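Carbohydrate kinase, FGGY (Rhodospirillum rubrum, PDB 3IFR) probably phosphorylates D-xylulose as a xylulokinase of the FGGY carbohydrate kinase family. Local coordinates at residues Tyr166-Leu171 against Leu237-Gly242; His214-Val219 against Ala442-Ile447; Ala53-Asn58 against Leu86-Leu91; Gly241-His246 against Tyr288-Gly293. All blocks are in the same frame, centred on the assembly; numbering follows the deposited sequence.

Contact 1. Residues Tyr166-Leu171 against Leu237-Gly242; sequences YINMLL and LPVYGG
Asn168 reaches from helix 163-172 towards Val239 and Gly242, and its amide shows how one polar group can link a helix to a sheet. CB leaves the helix in the direction of the strand. The first torsion sets CG anti to the carbonyl carbon (chi1 -79°) and carries the amide towards the strand; the second (chi2 -33°) turns OD1 to Val239 and ND2 to Gly242. OD1 lies against the methyl CG1 of Val239 at 3.4 Å. The same oxygen accepts a hydrogen bond from a water, 2.9 Å from OD1, and that water gives its other proton to the backbone O of Tyr240 at 2.6 Å. A short bridge of one water thus ties the side chain to the strand. ND2, the other end, rests over Gly242, 3.5 Å from its CA; glycine has no side chain here, so the amide can come close to the main chain. ND2 and Gly242 N, 3.4 Å apart, are both donors and do not bond. This is helix-on-sheet packing of the actin-like ATPase fold: helix 163-172 lies on the six-stranded mixed sheet of the N-terminal region, and both Asn168 and Leu171 also touch Val82 on the adjacent parallel strand 77-84. One turn along, Leu171 faces the strand too, but its approach is loose and marginal, CD1 standing 4.5 Å from Val239 CG1. The backbone of Val239 pairs with Leu220 and Gly221 of the edge strand 219-222.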
loop_
_atom_site.group_PDB
_atom_site.type_symbol
_atom_site.label_atom_id
_atom_site.label_comp_id
_atom_site.label_asym_id
_atom_site.label_seq_id
_atom_site.Cartn_x
_atom_site.Cartn_y
_atom_site.Cartn_z
ATOM N N TYR A 166 7.324 -15.084 -5.747
ATOM C CA TYR A 166 7.904 -15.779 -6.860
ATOM C C TYR A 166 9.419 -15.502 -6.974
ATOM O O TYR A 166 10.220 -16.415 -7.141
ATOM C CB TYR A 166 7.144 -15.432 -8.139
ATOM C CG TYR A 166 7.783 -15.984 -9.373
ATOM C CD1 TYR A 166 7.873 -17.352 -9.555
ATOM C CD2 TYR A 166 8.316 -15.143 -10.338
ATOM C CE1 TYR A 166 8.467 -17.872 -10.694
ATOM C CE2 TYR A 166 8.913 -15.634 -11.472
ATOM C CZ TYR A 166 8.968 -17.004 -11.662
ATOM O OH TYR A 166 9.544 -17.546 -12.784
ATOM N N ILE A 167 9.806 -14.243 -6.842
ATOM C CA ILE A 167 11.198 -13.861 -6.892
ATOM C C ILE A 167 11.970 -14.580 -5.801
ATOM O O ILE A 167 12.983 -15.213 -6.087
ATOM C CB ILE A 167 11.317 -12.324 -6.762
ATOM C CG1 ILE A 167 10.514 -11.655 -7.887
ATOM C CG2 ILE A 167 12.783 -11.875 -6.786
ATOM C CD1 ILE A 167 11.087 -11.943 -9.303
ATOM N N ASN A 168 11.502 -14.515 -4.546
ATOM C CA ASN A 168 12.126 -15.322 -3.477
ATOM C C ASN A 168 12.351 -16.828 -3.812
ATOM O O ASN A 168 13.413 -17.414 -3.509
ATOM C CB ASN A 168 11.318 -15.213 -2.193
ATOM C CG ASN A 168 11.572 -13.932 -1.450
ATOM O OD1 ASN A 168 12.698 -13.384 -1.474
ATOM N ND2 ASN A 168 10.526 -13.439 -0.737
HETATM N N MSE A 169 11.355 -17.464 -4.419
HETATM C CA MSE A 169 11.553 -18.854 -4.868
HETATM C C MSE A 169 12.743 -18.949 -5.820
HETATM O O MSE A 169 13.637 -19.731 -5.586
HETATM C CB MSE A 169 10.307 -19.429 -5.532
HETATM C CG MSE A 169 9.107 -19.244 -4.674
HETATM SE SE MSE A 169 7.486 -20.001 -5.495
HETATM C CE MSE A 169 6.121 -19.668 -4.048
ATOM N N LEU A 170 12.768 -18.116 -6.860
ATOM C CA LEU A 170 13.896 -18.072 -7.765
ATOM C C LEU A 170 15.249 -17.841 -7.052
ATOM O O LEU A 170 16.277 -18.282 -7.558
ATOM C CB LEU A 170 13.666 -16.975 -8.814
ATOM C CG LEU A 170 13.056 -17.451 -10.137
ATOM C CD1 LEU A 170 12.118 -18.592 -9.904
ATOM C CD2 LEU A 170 12.348 -16.319 -10.907
ATOM N N LEU A 171 15.253 -17.118 -5.919
ATOM C CA LEU A 171 16.502 -16.805 -5.171
ATOM C C LEU A 171 17.031 -17.946 -4.294
ATOM O O LEU A 171 18.245 -18.165 -4.212
ATOM C CB LEU A 171 16.346 -15.571 -4.258
ATOM C CG LEU A 171 16.112 -14.257 -4.960
ATOM C CD1 LEU A 171 15.703 -13.150 -4.012
ATOM C CD2 LEU A 171 17.362 -13.882 -5.737
ATOM N N LEU A 237 23.951 -15.964 0.603
ATOM C CA LEU A 237 23.377 -14.784 1.218
ATOM C C LEU A 237 22.020 -15.041 1.858
ATOM O O LEU A 237 21.077 -15.474 1.174
ATOM C CB LEU A 237 23.170 -13.699 0.171
ATOM C CG LEU A 237 22.885 -12.344 0.807
ATOM C CD1 LEU A 237 24.158 -11.920 1.531
ATOM C CD2 LEU A 237 22.448 -11.234 -0.221
ATOM N N PRO A 238 21.885 -14.714 3.157
ATOM C CA PRO A 238 20.553 -14.873 3.762
ATOM C C PRO A 238 19.460 -14.057 3.071
ATOM O O PRO A 238 19.611 -12.839 2.834
ATOM C CB PRO A 238 20.752 -14.381 5.190
ATOM C CG PRO A 238 22.227 -14.591 5.425
ATOM C CD PRO A 238 22.890 -14.259 4.129
ATOM N N VAL A 239 18.347 -14.717 2.792
ATOM C CA VAL A 239 17.176 -14.042 2.270
ATOM C C VAL A 239 16.024 -14.123 3.258
ATOM O O VAL A 239 15.648 -15.207 3.686
ATOM C CB VAL A 239 16.715 -14.684 0.969
ATOM C CG1 VAL A 239 15.502 -13.931 0.422
ATOM C CG2 VAL A 239 17.862 -14.692 -0.051
ATOM N N TYR A 240 15.465 -12.977 3.611
ATOM C CA TYR A 240 14.374 -12.865 4.592
ATOM C C TYR A 240 13.009 -13.106 3.971
ATOM O O TYR A 240 12.902 -13.259 2.755
ATOM C CB TYR A 240 14.436 -11.491 5.270
ATOM C CG TYR A 240 15.598 -11.482 6.215
ATOM C CD1 TYR A 240 16.864 -11.069 5.799
ATOM C CD2 TYR A 240 15.463 -12.029 7.496
ATOM C CE1 TYR A 240 17.949 -11.120 6.657
ATOM C CE2 TYR A 240 16.534 -12.103 8.349
ATOM C CZ TYR A 240 17.770 -11.652 7.935
ATOM O OH TYR A 240 18.815 -11.736 8.821
ATOM N N GLY A 241 11.991 -13.198 4.810
ATOM C CA GLY A 241 10.641 -13.312 4.330
ATOM C C GLY A 241 10.323 -12.144 3.408
ATOM O O GLY A 241 10.792 -11.027 3.622
ATOM N N GLY A 242 9.529 -12.382 2.371
ATOM C CA GLY A 242 9.057 -11.268 1.566
ATOM C C GLY A 242 8.139 -10.341 2.349
ATOM O O GLY A 242 7.434 -10.768 3.281
HETATM O O HOH W 1 12.738 -11.573 0.786
#

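Contact 2. Residues His214-Val219 against Ala442-Ile447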
loop_
_atom_site.group_PDB
_atom_site.type_symbol
_atom_site.label_atom_id
_atom_site.label_comp_id
_atom_site.label_asym_id
_atom_site.label_seq_id
_atom_site.Cartn_x
_atom_site.Cartn_y
_atom_site.Cartn_z
ATOM N N HIS A 214 4.805 -17.595 5.557
ATOM C CA HIS A 214 6.070 -17.331 6.241
ATOM C C HIS A 214 6.085 -15.873 6.676
ATOM O O HIS A 214 5.706 -14.991 5.887
ATOM C CB HIS A 214 7.240 -17.600 5.290
ATOM C CG HIS A 214 8.575 -17.155 5.809
ATOM N ND1 HIS A 214 9.435 -18.002 6.469
ATOM C CD2 HIS A 214 9.215 -15.962 5.722
ATOM C CE1 HIS A 214 10.541 -17.348 6.789
ATOM N NE2 HIS A 214 10.436 -16.117 6.320
ATOM N N PRO A 215 6.522 -15.605 7.927
ATOM C CA PRO A 215 6.465 -14.212 8.391
ATOM C C PRO A 215 7.684 -13.449 7.926
ATOM O O PRO A 215 8.807 -13.939 8.024
ATOM C CB PRO A 215 6.475 -14.348 9.914
ATOM C CG PRO A 215 7.088 -15.729 10.182
ATOM C CD PRO A 215 7.254 -16.461 8.873
ATOM N N THR A 216 7.468 -12.235 7.457
ATOM C CA THR A 216 8.529 -11.422 6.892
ATOM C C THR A 216 9.850 -11.392 7.666
ATOM O O THR A 216 10.926 -11.553 7.079
ATOM C CB THR A 216 8.036 -9.988 6.733
ATOM O OG1 THR A 216 6.876 -9.979 5.899
ATOM C CG2 THR A 216 9.109 -9.123 6.115
ATOM N N HIS A 217 9.785 -11.166 8.976
ATOM C CA HIS A 217 11.005 -10.923 9.758
ATOM C C HIS A 217 11.947 -12.137 9.904
ATOM O O HIS A 217 13.144 -11.964 10.185
ATOM C CB HIS A 217 10.645 -10.389 11.138
ATOM C CG HIS A 217 9.967 -11.394 12.010
ATOM N ND1 HIS A 217 8.619 -11.681 11.911
ATOM C CD2 HIS A 217 10.453 -12.203 12.985
ATOM C CE1 HIS A 217 8.299 -12.611 12.802
ATOM N NE2 HIS A 217 9.402 -12.954 13.452
ATOM N N ARG A 218 11.419 -13.350 9.719
ATOM C CA ARG A 218 12.243 -14.543 9.850
ATOM C C ARG A 218 13.006 -14.825 8.562
ATOM O O ARG A 218 12.505 -14.534 7.473
ATOM C CB ARG A 218 11.384 -15.762 10.143
ATOM C CG ARG A 218 10.856 -15.884 11.538
ATOM C CD ARG A 218 10.272 -17.281 11.699
ATOM N NE ARG A 218 9.229 -17.306 12.711
ATOM C CZ ARG A 218 8.218 -18.170 12.725
ATOM N NH1 ARG A 218 8.106 -19.108 11.769
ATOM N NH2 ARG A 218 7.319 -18.085 13.706
ATOM N N VAL A 219 14.191 -15.422 8.679
ATOM C CA VAL A 219 14.982 -15.811 7.526
ATOM C C VAL A 219 14.207 -16.855 6.749
ATOM O O VAL A 219 13.707 -17.813 7.335
ATOM C CB VAL A 219 16.368 -16.419 7.933
ATOM C CG1 VAL A 219 17.339 -16.340 6.789
ATOM C CG2 VAL A 219 16.949 -15.700 9.094
ATOM N N ALA A 442 15.096 -3.262 3.146
ATOM C CA ALA A 442 16.453 -3.324 3.685
ATOM C C ALA A 442 16.373 -3.436 5.210
ATOM O O ALA A 442 17.133 -4.181 5.821
ATOM C CB ALA A 442 17.243 -2.114 3.311
ATOM N N TRP A 443 15.438 -2.700 5.817
ATOM C CA TRP A 443 15.376 -2.662 7.268
ATOM C C TRP A 443 15.075 -4.017 7.883
ATOM O O TRP A 443 15.533 -4.330 8.982
ATOM C CB TRP A 443 14.398 -1.592 7.784
ATOM C CG TRP A 443 14.883 -1.060 9.067
ATOM C CD1 TRP A 443 14.322 -1.222 10.324
ATOM C CD2 TRP A 443 16.101 -0.341 9.265
ATOM N NE1 TRP A 443 15.118 -0.615 11.283
ATOM C CE2 TRP A 443 16.210 -0.067 10.657
ATOM C CE3 TRP A 443 17.105 0.113 8.406
ATOM C CZ2 TRP A 443 17.277 0.644 11.182
ATOM C CZ3 TRP A 443 18.165 0.817 8.935
ATOM C CH2 TRP A 443 18.237 1.085 10.314
ATOM N N VAL A 444 14.298 -4.828 7.194
ATOM C CA VAL A 444 13.988 -6.126 7.733
ATOM C C VAL A 444 15.245 -6.960 7.849
ATOM O O VAL A 444 15.430 -7.730 8.807
ATOM C CB VAL A 444 12.972 -6.858 6.884
ATOM C CG1 VAL A 444 12.895 -8.277 7.305
ATOM C CG2 VAL A 444 11.621 -6.172 6.968
ATOM N N ALA A 445 16.111 -6.822 6.870
ATOM C CA ALA A 445 17.308 -7.626 6.844
ATOM C C ALA A 445 18.315 -6.990 7.782
ATOM O O ALA A 445 19.200 -7.665 8.303
ATOM C CB ALA A 445 17.862 -7.720 5.436
ATOM N N ALA A 446 18.183 -5.685 7.983
ATOM C CA ALA A 446 19.102 -4.963 8.865
ATOM C C ALA A 446 18.935 -5.487 10.305
ATOM O O ALA A 446 19.902 -5.802 10.987
ATOM C CB ALA A 446 18.817 -3.494 8.810
ATOM N N ILE A 447 17.688 -5.587 10.738
ATOM C CA ILE A 447 17.389 -6.009 12.070
ATOM C C ILE A 447 17.647 -7.500 12.229
ATOM O O ILE A 447 17.832 -7.976 13.320
ATOM C CB ILE A 447 15.960 -5.616 12.410
ATOM C CG1 ILE A 447 15.980 -4.139 12.801
ATOM C CG2 ILE A 447 15.401 -6.460 13.547
ATOM C CD1 ILE A 447 14.686 -3.480 12.545
HETATM O O HOH W 2 14.255 -9.384 10.552
#
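Behind the meeting of Thr216 with Val444, three flat groups pack within their own segments. The imidazole of His214 has Pro215 CD over one face, 3.4 Å above its plane and shifted towards the rim, while Arg218 O sits at its edge, nearly in plane. That edge contact is a hydrogen bond from NE2 of His214 to Arg218 O, 2.8 Å long and with an N-H...O angle of 148°; seen from the acceptor, the donor stands well above the carbonyl plane. The guanidinium of Arg218 has Pro215 CG over one face, again off centre, so the proline ring serves both groups. In the helix, the indole of Trp443 carries Ala446 CB on one face. The loop itself is a type I beta turn from Pro215 to Arg218, closed by Arg218 N to Pro215 O, and it presents Thr216 and His217 to helix 437-448. The helix comes from the C-terminal half of the chain and the turn from the N-terminal half, yet here the helix lies against the N-terminal sheet, with Val444 and Ala445 touching Tyr240. The side chains of Thr216 and Val444 cross at roughly a right angle. CG2 of Thr216, anti to its backbone N (chi1 of OG1 -58°), comes within 4.0 Å of Val444 CG2, and Val444 CG1 rests 3.8 Å from Thr216 O. The threonine hydroxyl turns to Gly242 O, a hydrogen bond to strand 238-244. One water donates to both His217 O, at 2.8 Å, and Val444 O, at 2.7 Å.

Contact 3. Residues Ala53-Asn58 against Leu86-Leu91; sequences AQWWDN and LPAVVL
Trp55 pushes the far rim of its indole against Val90. The methyl CG2 of Val90 lies near the ring plane, at the edge, 3.7 Å from CZ3 and 3.8 Å from CH2 of Trp55, so the benzo corner is met from outside and not over a face. The two side chains run antiparallel and overlap near their ends. Ala88, two residues earlier and pointing the same way, brings its CB to 4.4 Å from Trp55 CH2, at an oblique angle, whereas Val89 between them turns away. On the helix side a chi1 of -56°, with CG beside the backbone N, sends the indole off helix 52-70 towards this segment. The contact joins that helix to the short strand 90-92, which pairs with strand 159-161; Ser163 and Ile167 of helix 163-172 also touch the tryptophan. At the opposite end of the indole, NE1 hydrogen-bonds to Glu50 OE1. Across the contact the meeting is purely apolar, so van der Waals packing is what it offers, while the polar N-H of the buried indole is satisfied by Glu50, a bond that helps to fix how the ring is turned.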
loop_
_atom_site.group_PDB
_atom_site.type_symbol
_atom_site.label_atom_id
_atom_site.label_comp_id
_atom_site.label_asym_id
_atom_site.label_seq_id
_atom_site.Cartn_x
_atom_site.Cartn_y
_atom_site.Cartn_z
ATOM N N ALA A 53 8.590 -12.938 -15.733
ATOM C CA ALA A 53 9.942 -13.070 -16.247
ATOM C C ALA A 53 10.612 -11.708 -16.363
ATOM O O ALA A 53 11.825 -11.605 -16.258
ATOM C CB ALA A 53 9.952 -13.800 -17.602
ATOM N N GLN A 54 9.833 -10.660 -16.595
ATOM C CA GLN A 54 10.404 -9.318 -16.538
ATOM C C GLN A 54 10.785 -8.884 -15.081
ATOM O O GLN A 54 11.843 -8.244 -14.865
ATOM C CB GLN A 54 9.472 -8.326 -17.205
ATOM C CG GLN A 54 10.133 -7.011 -17.609
ATOM C CD GLN A 54 9.097 -5.968 -17.910
ATOM O OE1 GLN A 54 8.011 -5.992 -17.332
ATOM N NE2 GLN A 54 9.391 -5.072 -18.843
ATOM N N TRP A 55 9.953 -9.234 -14.092
ATOM C CA TRP A 55 10.351 -8.972 -12.709
ATOM C C TRP A 55 11.757 -9.574 -12.499
ATOM O O TRP A 55 12.668 -8.909 -12.008
ATOM C CB TRP A 55 9.384 -9.534 -11.658
ATOM C CG TRP A 55 7.945 -9.100 -11.741
ATOM C CD1 TRP A 55 7.450 -7.922 -12.238
ATOM C CD2 TRP A 55 6.805 -9.849 -11.275
ATOM N NE1 TRP A 55 6.069 -7.920 -12.153
ATOM C CE2 TRP A 55 5.663 -9.082 -11.545
ATOM C CE3 TRP A 55 6.658 -11.103 -10.661
ATOM C CZ2 TRP A 55 4.384 -9.521 -11.214
ATOM C CZ3 TRP A 55 5.404 -11.535 -10.339
ATOM C CH2 TRP A 55 4.276 -10.747 -10.607
ATOM N N TRP A 56 11.928 -10.821 -12.901
ATOM C CA TRP A 56 13.151 -11.567 -12.595
ATOM C C TRP A 56 14.324 -10.995 -13.340
ATOM O O TRP A 56 15.417 -10.858 -12.806
ATOM C CB TRP A 56 12.983 -13.047 -12.952
ATOM C CG TRP A 56 14.224 -13.827 -12.739
ATOM C CD1 TRP A 56 14.912 -14.518 -13.685
ATOM C CD2 TRP A 56 14.986 -13.950 -11.521
ATOM N NE1 TRP A 56 16.023 -15.104 -13.130
ATOM C CE2 TRP A 56 16.101 -14.770 -11.807
ATOM C CE3 TRP A 56 14.829 -13.459 -10.215
ATOM C CZ2 TRP A 56 17.050 -15.135 -10.838
ATOM C CZ3 TRP A 56 15.785 -13.827 -9.244
ATOM C CH2 TRP A 56 16.879 -14.667 -9.572
ATOM N N ASP A 57 14.091 -10.656 -14.601
ATOM C CA ASP A 57 15.109 -9.977 -15.377
ATOM C C ASP A 57 15.443 -8.613 -14.838
ATOM O O ASP A 57 16.611 -8.267 -14.730
ATOM C CB ASP A 57 14.708 -9.866 -16.829
ATOM C CG ASP A 57 15.782 -10.378 -17.707
ATOM O OD1 ASP A 57 16.423 -9.538 -18.379
ATOM O OD2 ASP A 57 16.012 -11.625 -17.637
ATOM N N ASN A 58 14.415 -7.820 -14.537
ATOM C CA ASN A 58 14.617 -6.562 -13.795
ATOM C C ASN A 58 15.433 -6.818 -12.521
ATOM O O ASN A 58 16.452 -6.164 -12.295
ATOM C CB ASN A 58 13.290 -5.900 -13.434
ATOM C CG ASN A 58 12.671 -5.071 -14.572
ATOM O OD1 ASN A 58 11.658 -4.397 -14.348
ATOM N ND2 ASN A 58 13.245 -5.112 -15.762
ATOM N N LEU A 86 1.037 -6.363 -3.891
ATOM C CA LEU A 86 0.236 -7.546 -3.564
ATOM C C LEU A 86 -1.254 -7.159 -3.503
ATOM O O LEU A 86 -1.604 -5.973 -3.440
ATOM C CB LEU A 86 0.672 -8.152 -2.198
ATOM C CG LEU A 86 0.319 -7.402 -0.900
ATOM C CD1 LEU A 86 0.570 -8.251 0.358
ATOM C CD2 LEU A 86 1.086 -6.068 -0.797
ATOM N N PRO A 87 -2.136 -8.158 -3.551
ATOM C CA PRO A 87 -1.752 -9.537 -3.886
ATOM C C PRO A 87 -1.710 -9.706 -5.404
ATOM O O PRO A 87 -2.720 -9.469 -6.079
ATOM C CB PRO A 87 -2.893 -10.370 -3.321
ATOM C CG PRO A 87 -3.774 -9.416 -2.540
ATOM C CD PRO A 87 -3.526 -8.057 -3.095
ATOM N N ALA A 88 -0.547 -10.067 -5.948
ATOM C CA ALA A 88 -0.469 -10.376 -7.345
ATOM C C ALA A 88 -0.810 -11.856 -7.379
ATOM O O ALA A 88 -0.658 -12.569 -6.371
ATOM C CB ALA A 88 0.926 -10.113 -7.876
ATOM N N VAL A 89 -1.325 -12.315 -8.510
ATOM C CA VAL A 89 -1.615 -13.725 -8.687
ATOM C C VAL A 89 -0.706 -14.283 -9.762
ATOM O O VAL A 89 -0.835 -13.938 -10.942
ATOM C CB VAL A 89 -3.077 -13.946 -9.106
ATOM C CG1 VAL A 89 -3.324 -15.408 -9.484
ATOM C CG2 VAL A 89 -4.038 -13.487 -7.988
ATOM N N VAL A 90 0.216 -15.137 -9.330
ATOM C CA VAL A 90 1.152 -15.853 -10.188
ATOM C C VAL A 90 0.836 -17.342 -10.103
ATOM O O VAL A 90 0.731 -17.869 -8.975
ATOM C CB VAL A 90 2.606 -15.635 -9.671
ATOM C CG1 VAL A 90 3.609 -16.405 -10.536
ATOM C CG2 VAL A 90 2.934 -14.174 -9.694
ATOM N N LEU A 91 0.720 -18.011 -11.266
ATOM C CA LEU A 91 0.434 -19.455 -11.370
ATOM C C LEU A 91 1.620 -20.293 -11.894
ATOM O O LEU A 91 2.124 -20.074 -12.997
ATOM C CB LEU A 91 -0.812 -19.708 -12.240
ATOM C CG LEU A 91 -1.977 -18.809 -11.797
ATOM C CD1 LEU A 91 -3.175 -18.861 -12.703
ATOM C CD2 LEU A 91 -2.361 -19.194 -10.402
#

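Contact 4. Residues Gly241-His246 against Tyr288-Gly293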
loop_
_atom_site.group_PDB
_atom_site.type_symbol
_atom_site.label_atom_id
_atom_site.label_comp_id
_atom_site.label_asym_id
_atom_site.label_seq_id
_atom_site.Cartn_x
_atom_site.Cartn_y
_atom_site.Cartn_z
ATOM N N GLY A 241 11.991 -13.198 4.810
ATOM C CA GLY A 241 10.641 -13.312 4.330
ATOM C C GLY A 241 10.323 -12.144 3.408
ATOM O O GLY A 241 10.792 -11.027 3.622
ATOM N N GLY A 242 9.529 -12.382 2.371
ATOM C CA GLY A 242 9.057 -11.268 1.566
ATOM C C GLY A 242 8.139 -10.341 2.349
ATOM O O GLY A 242 7.434 -10.768 3.281
ATOM N N ALA A 243 8.133 -9.096 1.935
ATOM C CA ALA A 243 7.514 -8.027 2.648
ATOM C C ALA A 243 6.462 -7.386 1.810
ATOM O O ALA A 243 6.679 -7.117 0.697
ATOM C CB ALA A 243 8.537 -7.043 3.024
ATOM N N ALA A 244 5.300 -7.159 2.362
ATOM C CA ALA A 244 4.280 -6.428 1.659
ATOM C C ALA A 244 4.648 -4.949 1.390
ATOM O O ALA A 244 4.931 -4.262 2.278
ATOM C CB ALA A 244 2.996 -6.535 2.377
ATOM N N ASP A 245 4.627 -4.495 0.155
ATOM C CA ASP A 245 5.113 -3.168 -0.164
ATOM C C ASP A 245 4.593 -1.974 0.613
ATOM O O ASP A 245 5.367 -1.193 1.043
ATOM C CB ASP A 245 5.185 -2.872 -1.660
ATOM C CG ASP A 245 3.850 -2.729 -2.320
ATOM O OD1 ASP A 245 2.812 -2.984 -1.753
ATOM O OD2 ASP A 245 3.845 -2.343 -3.435
ATOM N N HIS A 246 3.290 -1.833 0.789
ATOM C CA HIS A 246 2.793 -0.700 1.510
ATOM C C HIS A 246 3.146 -0.707 3.000
ATOM O O HIS A 246 3.377 0.309 3.549
ATOM C CB HIS A 246 1.303 -0.427 1.218
ATOM C CG HIS A 246 0.381 -1.479 1.722
ATOM N ND1 HIS A 246 0.407 -2.763 1.257
ATOM C CD2 HIS A 246 -0.596 -1.441 2.645
ATOM C CE1 HIS A 246 -0.505 -3.470 1.873
ATOM N NE2 HIS A 246 -1.130 -2.692 2.718
ATOM N N TYR A 288 -0.595 -8.053 8.613
ATOM C CA TYR A 288 0.357 -8.132 9.702
ATOM C C TYR A 288 1.365 -7.019 9.511
ATOM O O TYR A 288 1.727 -6.707 8.383
ATOM C CB TYR A 288 1.086 -9.457 9.692
ATOM C CG TYR A 288 0.186 -10.632 10.011
ATOM C CD1 TYR A 288 -0.057 -11.004 11.320
ATOM C CD2 TYR A 288 -0.411 -11.372 8.993
ATOM C CE1 TYR A 288 -0.876 -12.078 11.612
ATOM C CE2 TYR A 288 -1.226 -12.448 9.275
ATOM C CZ TYR A 288 -1.460 -12.791 10.584
ATOM O OH TYR A 288 -2.273 -13.847 10.856
ATOM N N HIS A 289 1.835 -6.400 10.596
ATOM C CA HIS A 289 2.960 -5.492 10.437
ATOM C C HIS A 289 4.222 -6.299 10.146
ATOM O O HIS A 289 4.243 -7.508 10.339
ATOM C CB HIS A 289 3.180 -4.696 11.700
ATOM C CG HIS A 289 3.923 -3.425 11.473
ATOM N ND1 HIS A 289 3.565 -2.235 12.074
ATOM C CD2 HIS A 289 4.993 -3.143 10.701
ATOM C CE1 HIS A 289 4.389 -1.281 11.684
ATOM N NE2 HIS A 289 5.250 -1.809 10.839
ATOM N N LEU A 290 5.284 -5.643 9.687
ATOM C CA LEU A 290 6.569 -6.334 9.591
ATOM C C LEU A 290 7.096 -6.490 11.010
ATOM O O LEU A 290 7.681 -7.519 11.356
ATOM C CB LEU A 290 7.578 -5.596 8.714
ATOM C CG LEU A 290 7.107 -5.171 7.317
ATOM C CD1 LEU A 290 8.208 -4.546 6.477
ATOM C CD2 LEU A 290 6.517 -6.378 6.615
ATOM N N VAL A 291 6.860 -5.485 11.845
ATOM C CA VAL A 291 7.263 -5.580 13.249
ATOM C C VAL A 291 6.545 -6.728 13.994
ATOM O O VAL A 291 5.321 -6.774 14.095
ATOM C CB VAL A 291 7.098 -4.234 13.983
ATOM C CG1 VAL A 291 7.535 -4.365 15.417
ATOM C CG2 VAL A 291 7.917 -3.158 13.314
ATOM N N PRO A 292 7.323 -7.677 14.501
ATOM C CA PRO A 292 6.775 -8.900 15.076
ATOM C C PRO A 292 5.812 -8.569 16.162
ATOM O O PRO A 292 6.164 -7.818 17.032
ATOM C CB PRO A 292 8.004 -9.566 15.665
ATOM C CG PRO A 292 9.127 -9.103 14.761
ATOM C CD PRO A 292 8.791 -7.688 14.462
ATOM N N GLY A 293 4.605 -9.091 16.118
ATOM C CA GLY A 293 3.703 -8.861 17.217
ATOM C C GLY A 293 2.661 -7.831 16.881
ATOM O O GLY A 293 1.602 -7.781 17.494
#
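Leu290 straddles the methyl of Ala243. Its two branches come almost equally near: CD2 lies 4.2 Å from Ala243 CB and CD1 4.3 Å from the same atom, so the small side chain sits before the fork of the larger one. CD2 also approaches the backbone, 4.5 Å from Ala244 N. A chi1 of -51°, with CG beside the backbone N, carries the fork of Leu290 to the strand, and chi2 (-175°) sets how CD1 and CD2 splay there. The touch is slight, and between side chains apolar; a second shell probably helps to place it. Leu290 packs on Ile247, Ala248 and Leu251 of helix 245-252, which rises directly from the strand it touches, so strand end and helix together form its seat. Ala243 is held in turn by backbone bonding to Val82 and by the hydroxyl of Thr83, which hydrogen-bonds to Ala243 O. Ala244 occupies the N-cap position of the helix, and in its first turn His246 N makes a weak bond to Asp245 OD1, 2.8 Å long but bent to 117°. On the opposite segment, Tyr288 is held in part by its N bonding to Asn180 OD1 and by a cation-pi contact with Arg179. This is a contact between the N-terminal and C-terminal FGGY regions of the actin-like fold: the loop between strands 269-273 and 298-301 lies against the place where strand 238-244 gives way to helix 245-252, with strand 77-84 alongside the strand and helix 179-185 touching both segments.

Strand 238-244 is the common thread: contacts 1 and 4 share Gly241 and Gly242, and the turn of contact 2 is joined to it, with Gly241 N probably hydrogen-bonded to Arg218 O at 3.0 Å. Contacts 2 and 4 are closest, centres about 8 Å apart, and each pairs the N-terminal FGGY region with the C-terminal one. Contacts 1 and 3 are joined where helices 163-172 and 52-70 pack together, Leu170 CD2 lying 3.6 Å from Trp56 CD2. Contact 3 reaches contact 4 through Leu86 CD1, 3.6 Å from Ala244 CB. In FGGY kinases the substrates bind in the cleft between the two domains; contact 4 probably lies nearest that region.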